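Local coordinates for phosphotransferase (Brucella abortus, PDB 4QPK), which acts as a homodimeric histidine phosphotransferase in a phosphorelay that controls growth, division and survival inside mammalian host cells, and forms a complex with CtrA, at residues V169-S174 / P178-T183; S60-I65 / R90-R95; P193-L198 / I229-T234; L44-L49 / P215-L220. All coordinates share one frame; numbering follows the deposited sequence.

The four contacts follow the two-domain plan of the monomer. Contact 2 closes the helical hairpin of the dimerization and histidine phosphotransfer domain, and contacts 1 and 3 lie within the kinase-like C-terminal domain, reaching the same sheet with centres about 17 Å apart. Contact 4 ties the two domains together. It shares helix 43-74 with contact 2, their centres about 23 Å apart, and the phosphoacceptor His56 lies between their segments on that helix. Contacts 3 and 4 touch directly, Leu198 CB standing 3.4 Å from Leu219 CD1. The bound sodium ion is near contact 2, about 6 Å from the Asn91 side chain. Contacts 2 and 4 also meet the second subunit.

Contact 1 (V169-S174 / P178-T183); sequences VRLEGS and PRFVIT
Glu172 and Arg179 meet across the strands with their flat ends turned steeply, carboxylate and guanidinium planes 76° apart. Arg179 NE donates to Glu172 OE1 at 2.7 Å, arriving nearly in line with that oxygen's C-O bond, and Arg179 NH2 adds a weak bond to the same atom. The other oxygen is held from within its own strand: Arg170 grips Glu172 OE2 side-on, NE and NH2 each at 2.8 Å and from the same face of the carboxylate. One acidic group thus serves two arginines and probably offsets their charge. A bend at chi3 (-42°) folds the end of Arg170 back so that Val181 lies over one face of its guanidinium, with Val181 CG1 3.8 Å from Arg170 NH2. The framework is an antiparallel beta hairpin, strands 166-173 and 178-185, in the mixed sheet of the kinase-like C-terminal domain; Arg170 with Val181 and Glu172 with Arg179 are hydrogen-bonded pairs of it. Beside Thr183 a water lies 2.6 Å from Thr183 OG1 and makes a weak bond to Arg170 NH1. On the other face of the sheet Leu171 CD2 approaches Phe180 CD2 obliquely at 3.8 Å, while Val169 and Ile182 both rest on Leu154 of helix 144-160.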
# COMPACT_ATOMS: atom_id res chain seq x y z
N VAL B 169 -20.26 -14.34 -6.20
CA VAL B 169 -19.41 -14.25 -7.38
C VAL B 169 -19.59 -15.45 -8.28
O VAL B 169 -19.57 -16.58 -7.79
CB VAL B 169 -17.93 -14.17 -6.97
CG1 VAL B 169 -17.06 -13.90 -8.21
CG2 VAL B 169 -17.74 -13.09 -5.95
N ARG B 170 -19.77 -15.22 -9.58
CA ARG B 170 -19.69 -16.30 -10.56
C ARG B 170 -18.72 -15.99 -11.68
O ARG B 170 -18.79 -14.92 -12.30
CB ARG B 170 -21.06 -16.61 -11.19
CG ARG B 170 -22.11 -17.03 -10.20
CD ARG B 170 -23.29 -17.70 -10.88
NE ARG B 170 -23.67 -17.02 -12.11
CZ ARG B 170 -24.61 -16.08 -12.20
NH1 ARG B 170 -25.24 -15.66 -11.11
NH2 ARG B 170 -24.89 -15.53 -13.38
N LEU B 171 -17.82 -16.93 -11.94
CA LEU B 171 -16.93 -16.86 -13.09
C LEU B 171 -17.53 -17.68 -14.21
O LEU B 171 -17.82 -18.87 -14.03
CB LEU B 171 -15.54 -17.39 -12.75
CG LEU B 171 -14.85 -16.86 -11.49
CD1 LEU B 171 -13.41 -17.34 -11.48
CD2 LEU B 171 -14.92 -15.36 -11.45
N GLU B 172 -17.69 -17.05 -15.36
CA GLU B 172 -18.32 -17.68 -16.52
C GLU B 172 -17.48 -17.44 -17.77
O GLU B 172 -16.42 -16.82 -17.70
CB GLU B 172 -19.74 -17.14 -16.71
CG GLU B 172 -20.64 -17.35 -15.50
CD GLU B 172 -22.03 -16.72 -15.64
OE1 GLU B 172 -22.26 -15.98 -16.63
OE2 GLU B 172 -22.88 -16.96 -14.76
N GLY B 173 -17.95 -17.91 -18.92
CA GLY B 173 -17.23 -17.70 -20.17
C GLY B 173 -16.02 -18.60 -20.34
O GLY B 173 -15.89 -19.63 -19.68
N SER B 174 -15.14 -18.21 -21.26
CA SER B 174 -13.94 -18.98 -21.56
C SER B 174 -12.71 -18.29 -20.99
O SER B 174 -12.80 -17.17 -20.49
CB SER B 174 -13.77 -19.12 -23.07
OG SER B 174 -13.54 -17.84 -23.65
N PRO B 178 -13.46 -14.25 -20.60
CA PRO B 178 -14.13 -14.46 -19.31
C PRO B 178 -15.30 -13.51 -19.08
O PRO B 178 -15.33 -12.40 -19.61
CB PRO B 178 -13.00 -14.20 -18.30
CG PRO B 178 -12.06 -13.27 -19.02
CD PRO B 178 -12.10 -13.71 -20.45
N ARG B 179 -16.25 -13.95 -18.27
CA ARG B 179 -17.34 -13.10 -17.82
C ARG B 179 -17.39 -13.18 -16.29
O ARG B 179 -17.35 -14.28 -15.72
CB ARG B 179 -18.68 -13.53 -18.44
CG ARG B 179 -19.88 -12.76 -17.90
CD ARG B 179 -21.15 -12.99 -18.73
NE ARG B 179 -21.58 -14.39 -18.74
CZ ARG B 179 -21.42 -15.22 -19.77
NH1 ARG B 179 -20.85 -14.80 -20.90
NH2 ARG B 179 -21.85 -16.47 -19.69
N PHE B 180 -17.43 -12.02 -15.62
CA PHE B 180 -17.53 -11.97 -14.17
C PHE B 180 -18.91 -11.48 -13.77
O PHE B 180 -19.38 -10.47 -14.27
CB PHE B 180 -16.47 -11.05 -13.55
CG PHE B 180 -15.07 -11.33 -14.01
CD1 PHE B 180 -14.19 -10.28 -14.29
CD2 PHE B 180 -14.60 -12.64 -14.13
CE1 PHE B 180 -12.89 -10.52 -14.70
CE2 PHE B 180 -13.31 -12.89 -14.55
CZ PHE B 180 -12.44 -11.83 -14.83
N VAL B 181 -19.55 -12.18 -12.84
CA VAL B 181 -20.86 -11.76 -12.39
C VAL B 181 -20.86 -11.62 -10.88
O VAL B 181 -20.62 -12.58 -10.15
CB VAL B 181 -21.96 -12.76 -12.83
CG1 VAL B 181 -23.33 -12.18 -12.52
CG2 VAL B 181 -21.81 -13.07 -14.32
N ILE B 182 -21.13 -10.41 -10.41
CA ILE B 182 -21.18 -10.12 -8.99
C ILE B 182 -22.60 -9.70 -8.64
O ILE B 182 -23.07 -8.66 -9.12
CB ILE B 182 -20.17 -9.02 -8.59
CG1 ILE B 182 -18.75 -9.60 -8.55
CG2 ILE B 182 -20.47 -8.47 -7.22
CD1 ILE B 182 -18.10 -9.77 -9.90
N THR B 183 -23.27 -10.51 -7.84
CA THR B 183 -24.67 -10.28 -7.50
C THR B 183 -24.82 -9.97 -6.02
O THR B 183 -24.43 -10.77 -5.17
CB THR B 183 -25.54 -11.49 -7.86
OG1 THR B 183 -25.34 -11.85 -9.23
CG2 THR B 183 -27.02 -11.15 -7.64
O HOH W 1 -27.19 -12.92 -10.78

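Contact 2 (S60-I65 / R90-R95); sequences SPIGAI and RNASAR. Unlike the reference sequence in segment 60-65: Ile62 (reference Val).
Pro61 and Ala92 mark the closest approach of two antiparallel helical backbones, their CA atoms 5.7 Å apart where the short axes run 8.8 Å from each other at 152°. The proximity is consistent with the small side chains at its centre, Pro61 CB lying 4.2 Å from Ala92 CB. Ile62 brings CG1 to within 4.3 Å of the same Ala92 CB. The proline ring also crosses the Asn91 side chain at about a right angle, its CG 3.7 Å from Asn91 OD1. These helices, 43-74 and 78-102, form the hairpin of a DHp domain, two of which pair in the homodimer. Pro61 follows the phosphoacceptor His56 by five residues, the spacing of the proline in the H-box of histidine kinases, and the helix is kinked here. Asn91 extends with CG anti to its backbone nitrogen (chi1 -175°), which carries the amide to Arg95. Arg95 NE donates to Asn91 OD1 at 2.8 Å, in the amide plane and on a lone pair, which favours this rotation of the amide; the arginine continues to a salt bridge with Glu129. Asn91 also packs on Asn128, which with Glu124 binds the sodium ion. Across the dimer, Ile62 of the second subunit packs on Ala92 and Ser93.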
# COMPACT_ATOMS: atom_id res chain seq x y z
N SER B 60 -7.53 0.91 11.66
CA SER B 60 -8.32 0.42 12.79
C SER B 60 -7.85 -0.94 13.33
O SER B 60 -7.71 -1.08 14.54
CB SER B 60 -9.80 0.34 12.40
OG SER B 60 -10.36 1.63 12.22
N PRO B 61 -7.64 -1.94 12.46
CA PRO B 61 -7.18 -3.20 13.08
C PRO B 61 -5.78 -3.13 13.66
O PRO B 61 -5.53 -3.75 14.71
CB PRO B 61 -7.24 -4.21 11.91
CG PRO B 61 -7.26 -3.41 10.69
CD PRO B 61 -7.97 -2.13 11.03
N ILE B 62 -4.87 -2.36 13.05
CA ILE B 62 -3.56 -2.22 13.67
C ILE B 62 -3.68 -1.42 14.98
O ILE B 62 -3.03 -1.74 15.97
CB ILE B 62 -2.56 -1.58 12.68
CG1 ILE B 62 -2.24 -2.61 11.58
CG2 ILE B 62 -1.27 -1.16 13.40
CD1 ILE B 62 -1.46 -2.07 10.39
N GLY B 63 -4.54 -0.41 15.01
CA GLY B 63 -4.79 0.30 16.26
C GLY B 63 -5.34 -0.62 17.34
O GLY B 63 -4.95 -0.51 18.51
N ALA B 64 -6.24 -1.52 16.97
CA ALA B 64 -6.84 -2.44 17.94
C ALA B 64 -5.81 -3.42 18.49
O ALA B 64 -5.91 -3.86 19.63
CB ALA B 64 -8.02 -3.20 17.34
N ILE B 65 -4.82 -3.79 17.67
CA ILE B 65 -3.74 -4.62 18.20
C ILE B 65 -3.03 -3.89 19.34
O ILE B 65 -2.79 -4.46 20.41
CB ILE B 65 -2.72 -4.97 17.09
CG1 ILE B 65 -3.37 -5.89 16.07
CG2 ILE B 65 -1.45 -5.58 17.71
CD1 ILE B 65 -2.56 -6.04 14.77
N ARG B 90 -5.56 -10.94 12.37
CA ARG B 90 -6.14 -11.69 11.25
C ARG B 90 -6.84 -10.76 10.27
O ARG B 90 -6.72 -10.93 9.05
CB ARG B 90 -7.11 -12.77 11.75
CG ARG B 90 -7.62 -13.65 10.62
CD ARG B 90 -8.48 -14.80 11.12
NE ARG B 90 -8.93 -15.61 9.98
CZ ARG B 90 -9.63 -16.73 10.07
NH1 ARG B 90 -9.96 -17.22 11.26
NH2 ARG B 90 -9.99 -17.38 8.97
N ASN B 91 -7.54 -9.77 10.80
CA ASN B 91 -8.19 -8.74 9.99
C ASN B 91 -7.17 -7.95 9.16
O ASN B 91 -7.31 -7.85 7.95
CB ASN B 91 -8.97 -7.81 10.93
CG ASN B 91 -9.80 -6.77 10.21
OD1 ASN B 91 -9.35 -6.15 9.25
ND2 ASN B 91 -11.01 -6.55 10.71
N ALA B 92 -6.13 -7.46 9.80
CA ALA B 92 -5.09 -6.70 9.11
C ALA B 92 -4.44 -7.55 8.01
O ALA B 92 -4.25 -7.08 6.88
CB ALA B 92 -4.04 -6.22 10.11
N SER B 93 -4.14 -8.80 8.35
CA SER B 93 -3.51 -9.72 7.39
C SER B 93 -4.40 -9.93 6.18
O SER B 93 -3.94 -9.88 5.04
CB SER B 93 -3.21 -11.07 8.06
OG SER B 93 -2.46 -11.93 7.18
N ALA B 94 -5.70 -10.15 6.43
CA ALA B 94 -6.64 -10.40 5.34
C ALA B 94 -6.71 -9.20 4.42
O ALA B 94 -6.77 -9.35 3.21
CB ALA B 94 -8.03 -10.75 5.88
N ARG B 95 -6.70 -8.00 4.99
CA ARG B 95 -6.79 -6.81 4.16
C ARG B 95 -5.52 -6.61 3.32
O ARG B 95 -5.59 -6.25 2.16
CB ARG B 95 -7.09 -5.58 5.02
CG ARG B 95 -8.50 -5.64 5.56
CD ARG B 95 -8.90 -4.44 6.40
NE ARG B 95 -10.20 -4.72 6.99
CZ ARG B 95 -11.35 -4.60 6.34
NH1 ARG B 95 -11.36 -4.18 5.08
NH2 ARG B 95 -12.49 -4.91 6.93

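Contact 3 (P193-L198 / I229-T234); sequences PKFLEL and ISIHAT
Phe195 and Leu196, which meet Ile229 and Ile231, stand on a helical turn whose shortest bond, Glu197 N to Pro193 O, is 2.9 Å; across the gap itself the contact is entirely apolar. A polar link between the helix and the strand lies at the edge, where His199, at the end of the same helix, hydrogen-bonds Ile229 O through NE2. The helix stands well off the strand, 11.0 Å between the short axes, and long side chains span the distance. Phe195 does most of this: CG anti to the backbone nitrogen (chi1 -177°) sends the ring out to the two isoleucines. Ile229 CD1 comes to the ring's edge, near its plane, 4.1 Å from Phe195 CZ. Ile231 runs past the ring in the opposite direction and sets CD1 3.7 Å from Phe195 CE2, at an oblique angle. The same Ile231 CD1 also takes Leu196 CD1 at 4.1 Å, so one methyl touches both phenylalanine and leucine. Pro215 and Leu219 of helix 213-225, together with Ile156, also pack on Phe195, and Val191 touches both Leu196 and Ile231. Helices laid over one face of a mixed sheet, here onto 229-233, one of its two outermost strands within the chain, make the alpha/beta sandwich shared with the catalytic domains of histidine kinases.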
# COMPACT_ATOMS: atom_id res chain seq x y z
N PRO B 193 -22.64 5.82 -5.47
CA PRO B 193 -22.84 7.02 -6.30
C PRO B 193 -21.61 7.43 -7.11
O PRO B 193 -21.76 7.83 -8.27
CB PRO B 193 -23.18 8.10 -5.26
CG PRO B 193 -23.73 7.35 -4.10
CD PRO B 193 -22.96 6.07 -4.06
N LYS B 194 -20.43 7.34 -6.52
CA LYS B 194 -19.20 7.72 -7.21
C LYS B 194 -18.93 6.77 -8.38
O LYS B 194 -18.51 7.20 -9.45
CB LYS B 194 -18.01 7.74 -6.25
N PHE B 195 -19.16 5.49 -8.16
CA PHE B 195 -18.99 4.52 -9.23
C PHE B 195 -20.00 4.79 -10.35
O PHE B 195 -19.65 4.79 -11.53
CB PHE B 195 -19.12 3.09 -8.71
CG PHE B 195 -18.88 2.04 -9.76
CD1 PHE B 195 -17.59 1.77 -10.19
CD2 PHE B 195 -19.94 1.35 -10.33
CE1 PHE B 195 -17.36 0.82 -11.17
CE2 PHE B 195 -19.71 0.40 -11.31
CZ PHE B 195 -18.42 0.13 -11.73
N LEU B 196 -21.26 5.01 -9.97
CA LEU B 196 -22.32 5.25 -10.95
C LEU B 196 -21.96 6.45 -11.82
O LEU B 196 -22.00 6.39 -13.05
CB LEU B 196 -23.66 5.47 -10.25
CG LEU B 196 -24.91 5.52 -11.13
CD1 LEU B 196 -25.13 4.20 -11.87
CD2 LEU B 196 -26.12 5.88 -10.30
N GLU B 197 -21.56 7.53 -11.15
CA GLU B 197 -21.10 8.76 -11.79
C GLU B 197 -19.98 8.54 -12.81
O GLU B 197 -20.12 8.88 -13.99
CB GLU B 197 -20.61 9.71 -10.70
CG GLU B 197 -20.13 11.06 -11.16
CD GLU B 197 -19.64 11.91 -10.00
OE1 GLU B 197 -19.07 11.33 -9.05
OE2 GLU B 197 -19.84 13.14 -10.02
N LEU B 198 -18.88 7.95 -12.37
CA LEU B 198 -17.74 7.72 -13.24
C LEU B 198 -18.06 6.74 -14.37
O LEU B 198 -17.64 6.94 -15.52
CB LEU B 198 -16.56 7.20 -12.42
CG LEU B 198 -16.01 8.21 -11.42
CD1 LEU B 198 -15.03 7.54 -10.46
CD2 LEU B 198 -15.37 9.37 -12.17
N ILE B 229 -17.93 -3.07 -18.06
CA ILE B 229 -18.77 -3.34 -16.91
C ILE B 229 -20.20 -2.90 -17.17
O ILE B 229 -20.44 -1.79 -17.64
CB ILE B 229 -18.25 -2.63 -15.64
CG1 ILE B 229 -16.84 -3.09 -15.31
CG2 ILE B 229 -19.18 -2.90 -14.46
CD1 ILE B 229 -16.16 -2.29 -14.19
N SER B 230 -21.14 -3.79 -16.86
CA SER B 230 -22.56 -3.45 -16.92
C SER B 230 -23.17 -3.48 -15.53
O SER B 230 -22.78 -4.29 -14.67
CB SER B 230 -23.32 -4.41 -17.84
OG SER B 230 -22.85 -4.29 -19.17
N ILE B 231 -24.13 -2.59 -15.31
CA ILE B 231 -24.86 -2.54 -14.05
C ILE B 231 -26.32 -2.84 -14.34
O ILE B 231 -26.95 -2.16 -15.13
CB ILE B 231 -24.77 -1.17 -13.37
CG1 ILE B 231 -23.31 -0.72 -13.22
CG2 ILE B 231 -25.45 -1.21 -12.03
CD1 ILE B 231 -23.18 0.70 -12.69
N HIS B 232 -26.84 -3.88 -13.69
CA HIS B 232 -28.27 -4.20 -13.76
C HIS B 232 -28.89 -4.19 -12.36
O HIS B 232 -28.72 -5.14 -11.60
CB HIS B 232 -28.51 -5.55 -14.43
CG HIS B 232 -29.97 -5.85 -14.64
ND1 HIS B 232 -30.94 -4.88 -14.55
CD2 HIS B 232 -30.61 -7.01 -14.91
CE1 HIS B 232 -32.13 -5.43 -14.77
NE2 HIS B 232 -31.95 -6.72 -14.99
N ALA B 233 -29.60 -3.11 -12.03
CA ALA B 233 -30.21 -2.95 -10.72
C ALA B 233 -31.73 -3.13 -10.74
O ALA B 233 -32.43 -2.47 -11.51
CB ALA B 233 -29.87 -1.58 -10.15
N THR B 234 -32.23 -4.06 -9.92
CA THR B 234 -33.66 -4.26 -9.73
C THR B 234 -34.01 -4.07 -8.25
O THR B 234 -33.13 -3.76 -7.44
CB THR B 234 -34.11 -5.65 -10.19
OG1 THR B 234 -33.62 -6.65 -9.28
CG2 THR B 234 -33.62 -5.94 -11.60

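Contact 4 (L44-L49 / P215-L220); sequences LDLGAL and PYYTLL
Of residues 215-220, Tyr216 is the first to touch Leu46, and the meeting is one between domains: helix 213-225 belongs to the kinase-like C-terminal domain, helix 43-74 to the dimerization and phosphotransfer domain. The short axes pass 11.7 Å apart at 123°, and between the two segments Leu46 alone bridges the gap. Its CG is anti to the backbone nitrogen (chi1 173°), which carries the two methyls out to three residues of the 215-220 segment; Leu46 also packs on Val213, earlier in that helix. CD1 of Leu46 reaches the edge of the Tyr216 ring, close to its plane, 4.1 Å from Tyr216 CE2. The phenol of Tyr216 is tied back to the N-terminal arm, its OH bonded to Leu41 N, and the ring also packs on Val39 and Thr40. Tyr217 comes next, its side chain at about a right angle to the leucine. Leu46 CD1 approaches this second ring obliquely, 4.2 Å from Tyr217 CD1, so that one methyl sits against both tyrosines. The OH of Tyr217 is hydrogen-bonded to Lys148 NZ, which holds the far end of the ring on helix 144-160. One turn after Tyr216 stands Leu220. The dimer interface reaches this corner as well, for Leu44 of the second subunit packs on both Tyr217 and Leu220. Leu220 and Leu46 reach toward each other tip to tip, and their CD2 methyls, Leu46 CD2 and Leu220 CD2, end 3.8 Å apart.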
# COMPACT_ATOMS: atom_id res chain seq x y z
N LEU B 44 1.86 9.36 -10.56
CA LEU B 44 2.15 9.73 -9.17
C LEU B 44 0.89 9.83 -8.31
O LEU B 44 0.88 9.37 -7.16
CB LEU B 44 2.92 11.05 -9.12
CG LEU B 44 4.38 10.95 -9.56
CD1 LEU B 44 4.98 12.36 -9.56
CD2 LEU B 44 5.16 10.02 -8.64
N ASP B 45 -0.15 10.45 -8.84
CA ASP B 45 -1.37 10.64 -8.07
C ASP B 45 -2.15 9.34 -7.89
O ASP B 45 -2.73 9.12 -6.82
CB ASP B 45 -2.24 11.71 -8.70
CG ASP B 45 -1.69 13.11 -8.48
OD1 ASP B 45 -2.14 14.04 -9.17
OD2 ASP B 45 -0.80 13.27 -7.62
N LEU B 46 -2.17 8.47 -8.90
CA LEU B 46 -2.86 7.20 -8.74
C LEU B 46 -2.16 6.33 -7.70
O LEU B 46 -2.82 5.77 -6.81
CB LEU B 46 -2.95 6.44 -10.08
CG LEU B 46 -3.51 5.01 -10.03
CD1 LEU B 46 -4.97 4.99 -9.55
CD2 LEU B 46 -3.37 4.34 -11.41
N GLY B 47 -0.84 6.23 -7.79
CA GLY B 47 -0.08 5.43 -6.85
C GLY B 47 -0.27 5.92 -5.43
O GLY B 47 -0.46 5.12 -4.51
N ALA B 48 -0.20 7.23 -5.24
CA ALA B 48 -0.37 7.81 -3.90
C ALA B 48 -1.75 7.52 -3.32
O ALA B 48 -1.86 7.14 -2.15
CB ALA B 48 -0.12 9.32 -3.93
N LEU B 49 -2.80 7.71 -4.12
CA LEU B 49 -4.15 7.50 -3.61
C LEU B 49 -4.43 6.02 -3.32
O LEU B 49 -5.09 5.69 -2.34
CB LEU B 49 -5.19 8.07 -4.59
CG LEU B 49 -5.16 9.59 -4.64
CD1 LEU B 49 -6.10 10.11 -5.72
CD2 LEU B 49 -5.52 10.19 -3.28
N PRO B 215 -13.23 3.12 -7.06
CA PRO B 215 -14.07 2.99 -8.26
C PRO B 215 -13.41 3.50 -9.54
O PRO B 215 -13.61 2.90 -10.60
CB PRO B 215 -15.32 3.83 -7.92
CG PRO B 215 -14.98 4.59 -6.68
CD PRO B 215 -13.95 3.78 -5.96
N TYR B 216 -12.61 4.56 -9.44
CA TYR B 216 -11.85 5.04 -10.59
C TYR B 216 -10.95 3.94 -11.11
O TYR B 216 -10.93 3.62 -12.30
CB TYR B 216 -11.04 6.28 -10.21
CG TYR B 216 -10.03 6.67 -11.26
CD1 TYR B 216 -10.39 7.45 -12.35
CD2 TYR B 216 -8.72 6.22 -11.18
CE1 TYR B 216 -9.45 7.78 -13.32
CE2 TYR B 216 -7.78 6.54 -12.14
CZ TYR B 216 -8.15 7.32 -13.21
OH TYR B 216 -7.20 7.64 -14.17
N TYR B 217 -10.22 3.32 -10.19
CA TYR B 217 -9.27 2.26 -10.52
C TYR B 217 -9.95 1.05 -11.16
O TYR B 217 -9.41 0.43 -12.09
CB TYR B 217 -8.53 1.84 -9.24
CG TYR B 217 -7.41 0.83 -9.42
CD1 TYR B 217 -6.31 1.10 -10.21
CD2 TYR B 217 -7.44 -0.39 -8.75
CE1 TYR B 217 -5.28 0.18 -10.36
CE2 TYR B 217 -6.42 -1.32 -8.88
CZ TYR B 217 -5.34 -1.03 -9.68
OH TYR B 217 -4.33 -1.96 -9.81
N THR B 218 -11.13 0.71 -10.65
CA THR B 218 -11.91 -0.40 -11.20
C THR B 218 -12.20 -0.17 -12.69
O THR B 218 -11.99 -1.06 -13.52
CB THR B 218 -13.23 -0.57 -10.43
OG1 THR B 218 -12.96 -0.80 -9.03
CG2 THR B 218 -14.03 -1.75 -11.00
N LEU B 219 -12.64 1.04 -13.02
CA LEU B 219 -12.96 1.38 -14.40
C LEU B 219 -11.70 1.41 -15.26
O LEU B 219 -11.72 1.00 -16.42
CB LEU B 219 -13.68 2.74 -14.45
CG LEU B 219 -15.05 2.70 -13.77
CD1 LEU B 219 -15.55 4.10 -13.48
CD2 LEU B 219 -16.08 1.94 -14.62
N LEU B 220 -10.61 1.90 -14.69
CA LEU B 220 -9.33 1.94 -15.39
C LEU B 220 -8.85 0.53 -15.75
O LEU B 220 -8.35 0.31 -16.86
CB LEU B 220 -8.28 2.64 -14.52
CG LEU B 220 -6.96 3.05 -15.14
CD1 LEU B 220 -7.19 4.10 -16.22
CD2 LEU B 220 -6.04 3.59 -14.06